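Local coordinates for protein 3',5'-cyclic-nucleotide phosphodiesterase 1 (Saccharomyces cerevisiae, PDB 4OJV) that is a low-affinity class-II cyclic-nucleotide phosphodiesterase of the metallo-hydrolase clan, built on two mixed beta-sheets and holding a pair of zinc ions, at residues Phe209-Gly214 against Gly243-Asp248; Ile276-Ser281 against Gly293-Ile298; Lys153-Leu158 against Arg184-Lys189; Ile36-Gly41 against Tyr125-His130. All blocks are in the same frame, centred on the assembly; numbering follows the deposited sequence.

Interaction 1 of 4, residues Phe209-Gly214 against Gly243-Asp248. With ZN (zinc ion), chain D; ZN (zinc ion), chain E.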
# COMPACT_ATOMS: atom_id res chain seq x y z
N PHE A 209 17.08 -19.52 -2.47
CA PHE A 209 17.55 -20.14 -1.24
C PHE A 209 16.67 -19.69 -0.09
O PHE A 209 16.37 -18.50 0.04
CB PHE A 209 18.99 -19.73 -0.96
CG PHE A 209 19.97 -20.33 -1.94
CD1 PHE A 209 20.18 -19.73 -3.17
CD2 PHE A 209 20.66 -21.49 -1.62
CE1 PHE A 209 21.07 -20.29 -4.08
CE2 PHE A 209 21.55 -22.06 -2.53
CZ PHE A 209 21.75 -21.45 -3.76
N LYS A 210 16.29 -20.64 0.76
CA LYS A 210 15.47 -20.33 1.92
C LYS A 210 16.34 -19.76 3.05
O LYS A 210 17.47 -20.22 3.27
CB LYS A 210 14.74 -21.58 2.36
CG LYS A 210 13.62 -21.34 3.36
CD LYS A 210 12.89 -22.65 3.66
CE LYS A 210 13.70 -23.54 4.58
NZ LYS A 210 13.01 -24.83 4.88
N VAL A 211 15.81 -18.77 3.76
CA VAL A 211 16.48 -18.17 4.92
C VAL A 211 15.47 -18.00 6.06
O VAL A 211 14.26 -18.17 5.85
CB VAL A 211 17.19 -16.83 4.58
CG1 VAL A 211 18.26 -17.01 3.51
CG2 VAL A 211 16.19 -15.75 4.18
N HIS A 212 15.96 -17.67 7.25
CA HIS A 212 15.09 -17.42 8.41
C HIS A 212 14.68 -15.98 8.53
O HIS A 212 15.47 -15.07 8.29
CB HIS A 212 15.77 -17.82 9.71
CG HIS A 212 16.11 -19.28 9.81
ND1 HIS A 212 15.18 -20.25 9.91
CD2 HIS A 212 17.34 -19.91 9.84
CE1 HIS A 212 15.80 -21.45 10.00
NE2 HIS A 212 17.12 -21.23 9.96
N HIS A 213 13.45 -15.77 9.00
CA HIS A 213 12.87 -14.42 9.16
C HIS A 213 11.96 -14.40 10.38
O HIS A 213 10.83 -13.91 10.35
CB HIS A 213 12.19 -14.00 7.84
CG HIS A 213 11.42 -12.69 7.89
ND1 HIS A 213 11.82 -11.62 8.62
CD2 HIS A 213 10.25 -12.31 7.25
CE1 HIS A 213 10.93 -10.62 8.47
NE2 HIS A 213 9.98 -11.03 7.62
N GLY A 214 12.46 -14.95 11.48
CA GLY A 214 11.76 -14.87 12.76
C GLY A 214 10.83 -16.03 12.99
O GLY A 214 10.94 -17.09 12.36
N GLY A 243 15.11 -11.27 0.45
CA GLY A 243 13.98 -11.01 1.33
C GLY A 243 14.44 -10.74 2.75
O GLY A 243 15.62 -10.93 3.08
N ASP A 244 13.49 -10.32 3.60
CA ASP A 244 13.76 -10.01 5.01
C ASP A 244 14.45 -11.23 5.64
O ASP A 244 14.15 -12.37 5.28
CB ASP A 244 12.46 -9.74 5.82
CG ASP A 244 11.55 -8.61 5.25
OD1 ASP A 244 12.03 -8.00 4.23
OD2 ASP A 244 10.34 -8.42 5.80
N VAL A 245 15.35 -10.99 6.59
CA VAL A 245 16.19 -12.06 7.10
C VAL A 245 16.76 -11.69 8.46
O VAL A 245 17.00 -10.51 8.76
CB VAL A 245 17.32 -12.41 6.09
CG1 VAL A 245 18.28 -11.23 5.92
CG2 VAL A 245 18.08 -13.67 6.49
N GLU A 246 16.98 -12.71 9.29
CA GLU A 246 17.73 -12.59 10.54
C GLU A 246 18.84 -13.64 10.56
O GLU A 246 18.81 -14.62 9.82
CB GLU A 246 16.80 -12.78 11.74
CG GLU A 246 16.14 -14.14 11.80
CD GLU A 246 15.33 -14.37 13.05
OE1 GLU A 246 14.79 -15.48 13.18
OE2 GLU A 246 15.23 -13.45 13.90
N GLN A 247 19.84 -13.41 11.41
CA GLN A 247 20.90 -14.39 11.64
C GLN A 247 20.32 -15.74 12.07
O GLN A 247 19.30 -15.80 12.74
CB GLN A 247 21.87 -13.85 12.70
CG GLN A 247 22.97 -14.80 13.16
CD GLN A 247 23.74 -14.29 14.37
OE1 GLN A 247 24.96 -14.45 14.45
NE2 GLN A 247 23.04 -13.69 15.33
N ASP A 248 20.98 -16.83 11.67
CA ASP A 248 20.62 -18.17 12.15
C ASP A 248 21.01 -18.38 13.61
O ASP A 248 21.97 -17.78 14.10
CB ASP A 248 21.31 -19.24 11.30
CG ASP A 248 20.98 -19.13 9.83
OD1 ASP A 248 19.80 -18.90 9.48
OD2 ASP A 248 21.90 -19.31 9.02
ZN ZN D . 8.69 -9.68 6.58
ZN ZN E . 9.26 -6.74 5.12
O HOH W 1 18.59 -16.87 8.06
O HOH W 2 13.60 -18.09 12.42
O HOH W 3 7.94 -8.07 5.88

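Interaction 2 of 4, residues Ile276-Ser281 against Gly293-Ile298. With SO4 (sulfate ion), chain B.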
# COMPACT_ATOMS: atom_id res chain seq x y z
N ILE A 276 24.66 -6.93 -3.97
CA ILE A 276 23.72 -7.61 -3.08
C ILE A 276 22.76 -6.58 -2.51
O ILE A 276 23.20 -5.59 -1.92
CB ILE A 276 24.42 -8.42 -1.97
CG1 ILE A 276 23.38 -9.06 -1.03
CG2 ILE A 276 25.45 -7.59 -1.22
CD1 ILE A 276 23.87 -10.23 -0.21
N LEU A 277 21.47 -6.82 -2.72
CA LEU A 277 20.40 -6.01 -2.14
C LEU A 277 19.89 -6.72 -0.91
O LEU A 277 19.22 -7.74 -1.02
CB LEU A 277 19.27 -5.77 -3.15
CG LEU A 277 19.41 -4.61 -4.13
CD1 LEU A 277 20.61 -4.79 -5.06
CD2 LEU A 277 18.13 -4.44 -4.94
N VAL A 278 20.22 -6.20 0.26
CA VAL A 278 19.97 -6.91 1.51
C VAL A 278 19.53 -5.92 2.58
O VAL A 278 20.00 -4.78 2.62
CB VAL A 278 21.21 -7.72 1.96
CG1 VAL A 278 22.42 -6.82 2.18
CG2 VAL A 278 20.92 -8.55 3.21
N GLU A 279 18.65 -6.37 3.46
CA GLU A 279 18.11 -5.46 4.46
C GLU A 279 19.11 -5.06 5.54
O GLU A 279 20.03 -5.81 5.90
CB GLU A 279 16.88 -6.05 5.14
CG GLU A 279 17.13 -7.24 6.05
CD GLU A 279 16.16 -7.25 7.22
OE1 GLU A 279 15.20 -8.04 7.19
OE2 GLU A 279 16.36 -6.44 8.15
N CYS A 280 18.86 -3.87 6.10
CA CYS A 280 19.29 -3.57 7.45
C CYS A 280 18.16 -2.75 8.05
O CYS A 280 18.15 -1.52 7.98
CB CYS A 280 20.63 -2.84 7.49
SG CYS A 280 21.35 -2.82 9.14
N SER A 281 17.16 -3.44 8.61
CA SER A 281 15.94 -2.76 9.01
C SER A 281 16.15 -1.73 10.11
O SER A 281 15.45 -0.72 10.15
CB SER A 281 14.90 -3.77 9.49
OG SER A 281 14.40 -4.57 8.44
N GLY A 293 13.27 -10.76 13.69
CA GLY A 293 13.19 -11.25 12.31
C GLY A 293 14.02 -10.48 11.29
O GLY A 293 13.95 -10.78 10.10
N HIS A 294 14.83 -9.53 11.76
CA HIS A 294 15.56 -8.60 10.90
C HIS A 294 17.01 -8.48 11.26
O HIS A 294 17.48 -9.10 12.22
CB HIS A 294 14.89 -7.23 10.95
CG HIS A 294 13.51 -7.21 10.34
ND1 HIS A 294 13.29 -7.49 9.04
CD2 HIS A 294 12.26 -6.96 10.90
CE1 HIS A 294 11.98 -7.39 8.77
NE2 HIS A 294 11.35 -7.07 9.91
N LEU A 295 17.72 -7.66 10.48
CA LEU A 295 19.12 -7.35 10.75
C LEU A 295 19.31 -5.95 11.30
O LEU A 295 18.53 -5.03 11.03
CB LEU A 295 19.96 -7.50 9.47
CG LEU A 295 20.00 -8.87 8.79
CD1 LEU A 295 20.83 -8.81 7.52
CD2 LEU A 295 20.54 -9.96 9.71
N SER A 296 20.37 -5.80 12.10
CA SER A 296 20.94 -4.51 12.47
C SER A 296 22.37 -4.49 11.92
O SER A 296 22.83 -5.50 11.39
CB SER A 296 20.94 -4.34 13.98
OG SER A 296 22.02 -5.07 14.53
N PRO A 297 23.08 -3.35 12.04
CA PRO A 297 24.38 -3.29 11.37
C PRO A 297 25.40 -4.33 11.82
O PRO A 297 26.16 -4.82 10.98
CB PRO A 297 24.86 -1.86 11.65
CG PRO A 297 23.58 -1.09 11.73
CD PRO A 297 22.68 -2.01 12.52
N ILE A 298 25.40 -4.70 13.09
CA ILE A 298 26.34 -5.71 13.57
C ILE A 298 26.02 -7.08 12.96
O ILE A 298 26.93 -7.80 12.54
CB ILE A 298 26.42 -5.77 15.12
CG1 ILE A 298 27.49 -6.77 15.58
CG2 ILE A 298 25.06 -6.07 15.75
CD1 ILE A 298 28.88 -6.45 15.09
S SO4 B . 8.47 -6.96 8.47
O1 SO4 B . 7.00 -6.78 8.28
O2 SO4 B . 8.86 -6.38 9.79
O3 SO4 B . 8.83 -8.41 8.40
O4 SO4 B . 9.13 -6.19 7.39

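Interaction 3 of 4, residues Lys153-Leu158 against Arg184-Lys189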
# COMPACT_ATOMS: atom_id res chain seq x y z
N LYS A 153 0.73 -12.76 -16.27
CA LYS A 153 1.70 -12.66 -15.18
C LYS A 153 1.82 -13.94 -14.36
O LYS A 153 0.83 -14.63 -14.11
CB LYS A 153 1.34 -11.51 -14.24
CG LYS A 153 1.31 -10.11 -14.86
CD LYS A 153 1.31 -9.06 -13.76
CE LYS A 153 0.68 -7.74 -14.17
NZ LYS A 153 1.58 -6.90 -14.99
N THR A 154 3.04 -14.23 -13.95
CA THR A 154 3.34 -15.39 -13.12
C THR A 154 4.01 -14.93 -11.83
O THR A 154 4.92 -14.09 -11.85
CB THR A 154 4.24 -16.40 -13.86
OG1 THR A 154 3.61 -16.79 -15.08
CG2 THR A 154 4.49 -17.64 -13.01
N ILE A 155 3.54 -15.47 -10.71
CA ILE A 155 4.09 -15.21 -9.39
C ILE A 155 4.85 -16.47 -8.99
O ILE A 155 4.25 -17.55 -8.89
CB ILE A 155 2.98 -14.93 -8.35
CG1 ILE A 155 2.11 -13.73 -8.76
CG2 ILE A 155 3.59 -14.72 -6.98
CD1 ILE A 155 0.78 -13.69 -8.04
N TRP A 156 6.16 -16.34 -8.80
CA TRP A 156 7.04 -17.43 -8.42
C TRP A 156 7.45 -17.32 -6.99
O TRP A 156 7.64 -16.21 -6.46
CB TRP A 156 8.31 -17.40 -9.25
CG TRP A 156 8.13 -17.45 -10.73
CD1 TRP A 156 7.94 -16.40 -11.61
CD2 TRP A 156 8.18 -18.65 -11.57
NE1 TRP A 156 7.86 -16.85 -12.91
CE2 TRP A 156 8.00 -18.20 -12.95
CE3 TRP A 156 8.34 -20.01 -11.32
CZ2 TRP A 156 7.98 -19.08 -14.02
CZ3 TRP A 156 8.33 -20.89 -12.41
CH2 TRP A 156 8.14 -20.44 -13.72
N GLY A 157 7.68 -18.45 -6.34
CA GLY A 157 8.19 -18.46 -4.98
C GLY A 157 8.48 -19.87 -4.52
O GLY A 157 8.08 -20.84 -5.18
N LEU A 158 9.16 -19.98 -3.40
CA LEU A 158 9.27 -21.26 -2.71
C LEU A 158 7.90 -21.62 -2.13
O LEU A 158 7.02 -20.76 -2.02
CB LEU A 158 10.33 -21.16 -1.61
CG LEU A 158 11.79 -20.97 -2.06
CD1 LEU A 158 12.70 -20.87 -0.85
CD2 LEU A 158 12.25 -22.07 -3.01
N ARG A 184 -6.33 -17.87 -17.04
CA ARG A 184 -5.03 -18.11 -16.39
C ARG A 184 -4.04 -16.96 -16.64
O ARG A 184 -2.85 -17.17 -16.85
CB ARG A 184 -4.43 -19.47 -16.78
CG ARG A 184 -5.34 -20.67 -16.53
CD ARG A 184 -5.66 -20.85 -15.05
NE ARG A 184 -6.68 -21.87 -14.80
CZ ARG A 184 -6.44 -23.13 -14.44
NH1 ARG A 184 -5.19 -23.56 -14.28
NH2 ARG A 184 -7.45 -23.97 -14.24
N LYS A 185 -4.58 -15.74 -16.62
CA LYS A 185 -3.77 -14.53 -16.81
C LYS A 185 -2.91 -14.21 -15.59
O LYS A 185 -1.95 -13.44 -15.69
CB LYS A 185 -4.67 -13.34 -17.17
CG LYS A 185 -5.37 -13.42 -18.52
CD LYS A 185 -6.10 -12.12 -18.84
CE LYS A 185 -7.22 -12.33 -19.86
NZ LYS A 185 -7.83 -11.04 -20.30
N LEU A 186 -3.26 -14.78 -14.44
CA LEU A 186 -2.42 -14.73 -13.24
C LEU A 186 -2.20 -16.15 -12.76
O LEU A 186 -3.16 -16.87 -12.51
CB LEU A 186 -3.07 -13.90 -12.13
CG LEU A 186 -2.17 -13.61 -10.92
CD1 LEU A 186 -0.94 -12.78 -11.31
CD2 LEU A 186 -2.95 -12.91 -9.83
N LYS A 187 -0.93 -16.55 -12.64
CA LYS A 187 -0.57 -17.90 -12.22
C LYS A 187 0.36 -17.88 -11.03
O LYS A 187 1.19 -16.98 -10.92
CB LYS A 187 0.13 -18.63 -13.36
CG LYS A 187 -0.76 -18.99 -14.54
CD LYS A 187 0.02 -19.81 -15.55
CE LYS A 187 -0.77 -20.04 -16.83
NZ LYS A 187 -0.85 -18.80 -17.66
N LEU A 188 0.23 -18.86 -10.15
CA LEU A 188 1.18 -19.11 -9.05
C LEU A 188 2.01 -20.33 -9.38
O LEU A 188 1.46 -21.39 -9.71
CB LEU A 188 0.43 -19.37 -7.74
CG LEU A 188 -0.33 -18.21 -7.09
CD1 LEU A 188 -1.24 -18.70 -5.98
CD2 LEU A 188 0.66 -17.21 -6.51
N LYS A 189 3.34 -20.21 -9.30
CA LYS A 189 4.23 -21.32 -9.60
C LYS A 189 5.32 -21.46 -8.56
O LYS A 189 5.93 -20.48 -8.12
CB LYS A 189 4.83 -21.16 -11.00
CG LYS A 189 3.82 -21.35 -12.12
CD LYS A 189 4.49 -21.38 -13.48
CE LYS A 189 3.46 -21.35 -14.59
NZ LYS A 189 4.10 -21.51 -15.92
O HOH W 4 -0.02 -16.49 -16.36

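Interaction 4 of 4, residues Ile36-Gly41 against Tyr125-His130. With ZN (zinc ion), chain D.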
# COMPACT_ATOMS: atom_id res chain seq x y z
N ILE A 36 11.16 -8.10 -14.90
CA ILE A 36 11.00 -8.97 -13.74
C ILE A 36 10.82 -8.11 -12.50
O ILE A 36 11.47 -7.08 -12.37
CB ILE A 36 12.26 -9.88 -13.54
CG1 ILE A 36 12.29 -11.00 -14.58
CG2 ILE A 36 12.34 -10.39 -12.10
CD1 ILE A 36 13.59 -11.78 -14.56
N ALA A 37 9.94 -8.51 -11.59
CA ALA A 37 9.86 -7.89 -10.26
C ALA A 37 10.38 -8.86 -9.20
O ALA A 37 10.04 -10.05 -9.22
CB ALA A 37 8.43 -7.48 -9.95
N VAL A 38 11.19 -8.36 -8.28
CA VAL A 38 11.48 -9.08 -7.05
C VAL A 38 10.68 -8.43 -5.95
O VAL A 38 10.82 -7.23 -5.68
CB VAL A 38 12.98 -9.12 -6.69
CG1 VAL A 38 13.19 -10.00 -5.47
CG2 VAL A 38 13.80 -9.62 -7.88
N ASP A 39 9.83 -9.25 -5.33
CA ASP A 39 8.81 -8.78 -4.41
C ASP A 39 7.77 -7.88 -5.07
O ASP A 39 7.83 -7.61 -6.28
CB ASP A 39 9.41 -8.25 -3.10
CG ASP A 39 9.76 -9.37 -2.14
OD1 ASP A 39 9.16 -10.47 -2.31
OD2 ASP A 39 10.59 -9.17 -1.24
N GLY A 40 6.80 -7.46 -4.28
CA GLY A 40 5.57 -6.93 -4.82
C GLY A 40 4.92 -5.92 -3.90
O GLY A 40 3.69 -5.82 -3.86
N GLY A 41 5.74 -5.14 -3.20
CA GLY A 41 5.24 -3.98 -2.46
C GLY A 41 4.93 -2.86 -3.47
O GLY A 41 3.95 -2.96 -4.22
N TYR A 125 9.15 -12.57 -8.46
CA TYR A 125 9.82 -13.53 -7.58
C TYR A 125 9.63 -13.01 -6.17
O TYR A 125 10.23 -12.02 -5.78
CB TYR A 125 11.30 -13.66 -7.98
CG TYR A 125 11.44 -14.29 -9.34
CD1 TYR A 125 11.44 -13.51 -10.49
CD2 TYR A 125 11.52 -15.68 -9.48
CE1 TYR A 125 11.53 -14.10 -11.75
CE2 TYR A 125 11.61 -16.27 -10.73
CZ TYR A 125 11.61 -15.47 -11.85
OH TYR A 125 11.70 -16.04 -13.10
N ILE A 126 8.76 -13.68 -5.42
CA ILE A 126 8.35 -13.20 -4.10
C ILE A 126 9.19 -13.90 -3.04
O ILE A 126 9.38 -15.12 -3.10
CB ILE A 126 6.84 -13.43 -3.88
CG1 ILE A 126 6.01 -12.76 -4.99
CG2 ILE A 126 6.41 -12.95 -2.49
CD1 ILE A 126 6.18 -11.25 -5.11
N THR A 127 9.69 -13.12 -2.09
CA THR A 127 10.58 -13.68 -1.07
C THR A 127 9.83 -14.30 0.11
O THR A 127 10.24 -15.31 0.66
CB THR A 127 11.57 -12.62 -0.54
OG1 THR A 127 10.85 -11.58 0.15
CG2 THR A 127 12.42 -12.05 -1.68
N HIS A 128 8.74 -13.66 0.50
CA HIS A 128 7.87 -14.16 1.56
C HIS A 128 6.56 -13.41 1.48
O HIS A 128 6.51 -12.35 0.87
CB HIS A 128 8.52 -14.08 2.95
CG HIS A 128 8.74 -12.67 3.49
ND1 HIS A 128 9.54 -11.75 2.89
CD2 HIS A 128 8.25 -12.08 4.65
CE1 HIS A 128 9.56 -10.63 3.65
NE2 HIS A 128 8.78 -10.83 4.73
N PRO A 129 5.48 -13.97 2.06
CA PRO A 129 4.15 -13.43 1.81
C PRO A 129 3.67 -12.40 2.83
O PRO A 129 2.49 -12.06 2.86
CB PRO A 129 3.28 -14.68 1.84
CG PRO A 129 3.93 -15.52 2.89
CD PRO A 129 5.41 -15.30 2.70
N HIS A 130 4.58 -11.83 3.64
CA HIS A 130 4.17 -10.69 4.48
C HIS A 130 3.59 -9.61 3.61
O HIS A 130 4.07 -9.35 2.49
CB HIS A 130 5.33 -10.10 5.28
CG HIS A 130 5.65 -10.85 6.55
ND1 HIS A 130 6.86 -10.73 7.18
CD2 HIS A 130 4.87 -11.69 7.33
CE1 HIS A 130 6.83 -11.48 8.30
NE2 HIS A 130 5.62 -12.08 8.38
ZN ZN D . 8.69 -9.68 6.58
O HOH W 3 7.94 -8.07 5.88

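Interaction 1 of 4, residues Phe209-Gly214 against Gly243-Asp248
At the two-zinc site, H213 from strand 204-215 and D244 from the loop after strand 238-242 extend in a common direction and meet on a shared metal ion. Ring and carboxylate planes stand 88° apart. H213 gives NE2 to one zinc ion at 2.1 Å. D244 bridges the pair through a single oxygen: its OD2 lies 2.2 Å from the zinc shared with H213 and 2.1 Å from the other, while water 3 forms a second bridge. H213 ND1 is hydrogen-bonded to the carbonyl O of G293, a second-shell bond that helps to fix the rotation of the ring. H128 and H130 join H213 on the first zinc; D132, H133 and H326 serve the second.

Beyond the metals the backbones run nearly perpendicular. E246 N donates to H212 O at 3.0 Å, fairly straight (163°), and the same oxygen receives a CA-H contact from V245. The E246 side chain, extended beyond CG, brings OE1 to G214 N for a weak bond of 2.9 Å. V211 CG2 packs on V245 CG2 at 3.6 Å. Water 1 ties H212 N to E246 O and D248 OD1, while D248 OD2 accepts L257 N of helix 256-267. A carboxylate oxygen shared by two zinc ions, with histidines around it, is typical of the binuclear site of the metallo-hydrolase clan.

Interaction 2 of 4, residues Ile276-Ser281 against Gly293-Ile298
E279, C280 and S281, where strand 273-279 runs out into a loop, meet the residues leading into helix 297-311 with the two chain directions 98° apart; the CA atoms of C280 and L295 approach most closely, at 5.0 Å. The E279 carboxylate carries the contact. Its OE1 turns a syn lone pair to ND1 of H294, a 2.7 Å bond that is almost perfectly straight (177°) and lies in the imidazole plane, although carboxylate and ring are inclined to each other by 45°. Its OE2 takes three donors: L295 N from above the carboxylate plane at 3.0 Å, S281 OG also well out of that plane, and S281 N on the anti side. The E279 chain is bent at chi2, which sets CD off a fully extended path. V245 N is a further donor to OE1.

S281 OG sits over one face of the H294 ring, offset toward its rim, and is itself hydrogen-bonded to H326. C280 SG, anti to its backbone N, reaches the start of the helix, 3.7 Å from P297 CD. At the far edge of the imidazole, H294 NE2 donates to O2 of a bound sulfate ion at 2.6 Å. With ND1 donating a hydrogen bond to the buried carboxylate, E279 OE1 helps to fix the rotation of the ring, so that NE2 faces the sulfate beside the zinc pair.

Interaction 3 of 4, residues Lys153-Leu158 against Arg184-Lys189
I155 and L188 run alongside each other in a common direction on one face of the parallel strand pair of a beta-alpha-beta unit in which helix 159-169 connects strand 153-157 to strand 186-190. L188 CD2 touches I155 CB at 3.7 Å and also reaches I155 CD1. From the other direction along the strand, L186 crosses I155 obliquely and lays its CD1 against I155 CD1 at 3.8 Å; CG of L186 is anti to the backbone N (chi1 -171°), unlike that of L188. The isoleucine tip therefore has a leucine methyl from two successive residues of its own face, and helix 159-169 covers this side, with L165 packing on both I155 and L188.

The other face carries T154, W156, K187 and K189. W156 and K189 also run side by side: K189 CB sits over the six-membered ring, 4.1 Å from its centroid, and the extended lysine chain continues along the outer rim of that ring, from CE3 and CZ3 to CH2, which CD meets. T154 CG2 is over the same ring face near the rim, and packs against K189 CD at 3.8 Å. The indole NE1 is held by D123, and the ring stacks on Y125 of the next strand.

Beneath these side chains the strands, 19° from exactly parallel, exchange five backbone bonds, from K153 N to K185 O at one end to G157 N and K189 O at the other. K187 bends at chi4 (74°), which turns NZ to R184 O, a bond of 2.7 Å; NZ also donates to water 4, which in turn donates to K153 O.

Interaction 4 of 4, residues Ile36-Gly41 against Tyr125-His130
D39, just past the end of strand 35-38, turns its carboxylate onto T127 in the loop that follows strand 121-125. From CB the chain passes to CG, 3.4 Å from T127 OG1, and there splits. OD1 accepts T127 N at 2.7 Å in a nearly straight bond (170°), met on the syn side somewhat out of the carboxylate plane; it also lies 3.7 Å from I126 CG2. OD2 offers its syn lone pair to T127 OG1 at 2.8 Å and is further bound by H133 and Q21. The hydroxyl held by D39 accepts H128 ND1 at 3.0 Å, leaving H128 NE2 to bind zinc at 2.2 Å; H130 ND1 binds the same ion. D39 is thus a second-shell partner of the zinc ligand H133, and through T127 it is linked to H128.

Upstream the backbones pair in parallel, Y125 N to A37 O and D39 N to Y125 O, and I36 CG2 touches the edge of the Y125 ring at 3.6 Å. L173 of the second subunit packs on P129 and H130. Strands 35-38 and 121-125 are neighbours within the eight-stranded mixed sheet; helix 159-169 packs on I126 and P129, and strand 222-232 of the other sheet on V38 and T127.

In the fold
Along the chain the contacts follow in the order 4, 3, 1, 2, each closing before the next opens. Interactions 3 and 4 belong to the eight-stranded mixed sheet, on successive strand pairs 35-38/121-125 and 153-157/186-190, with centres about 11 Å apart. Interactions 1 and 2, about 10 Å apart between centres, reach the seven-stranded sheet. The zinc pair lies where the two sheets meet: interactions 1 and 4, centres about 14 Å apart, share one zinc ion and the bridging water, while interaction 2 backs interaction 1 through second-shell bonds. Interaction 3, its centre about 28 Å from that of interaction 2, lies at an edge of its sheet. Both sheets thus supply ligands, from loops and from strand 204-215, to one metal centre.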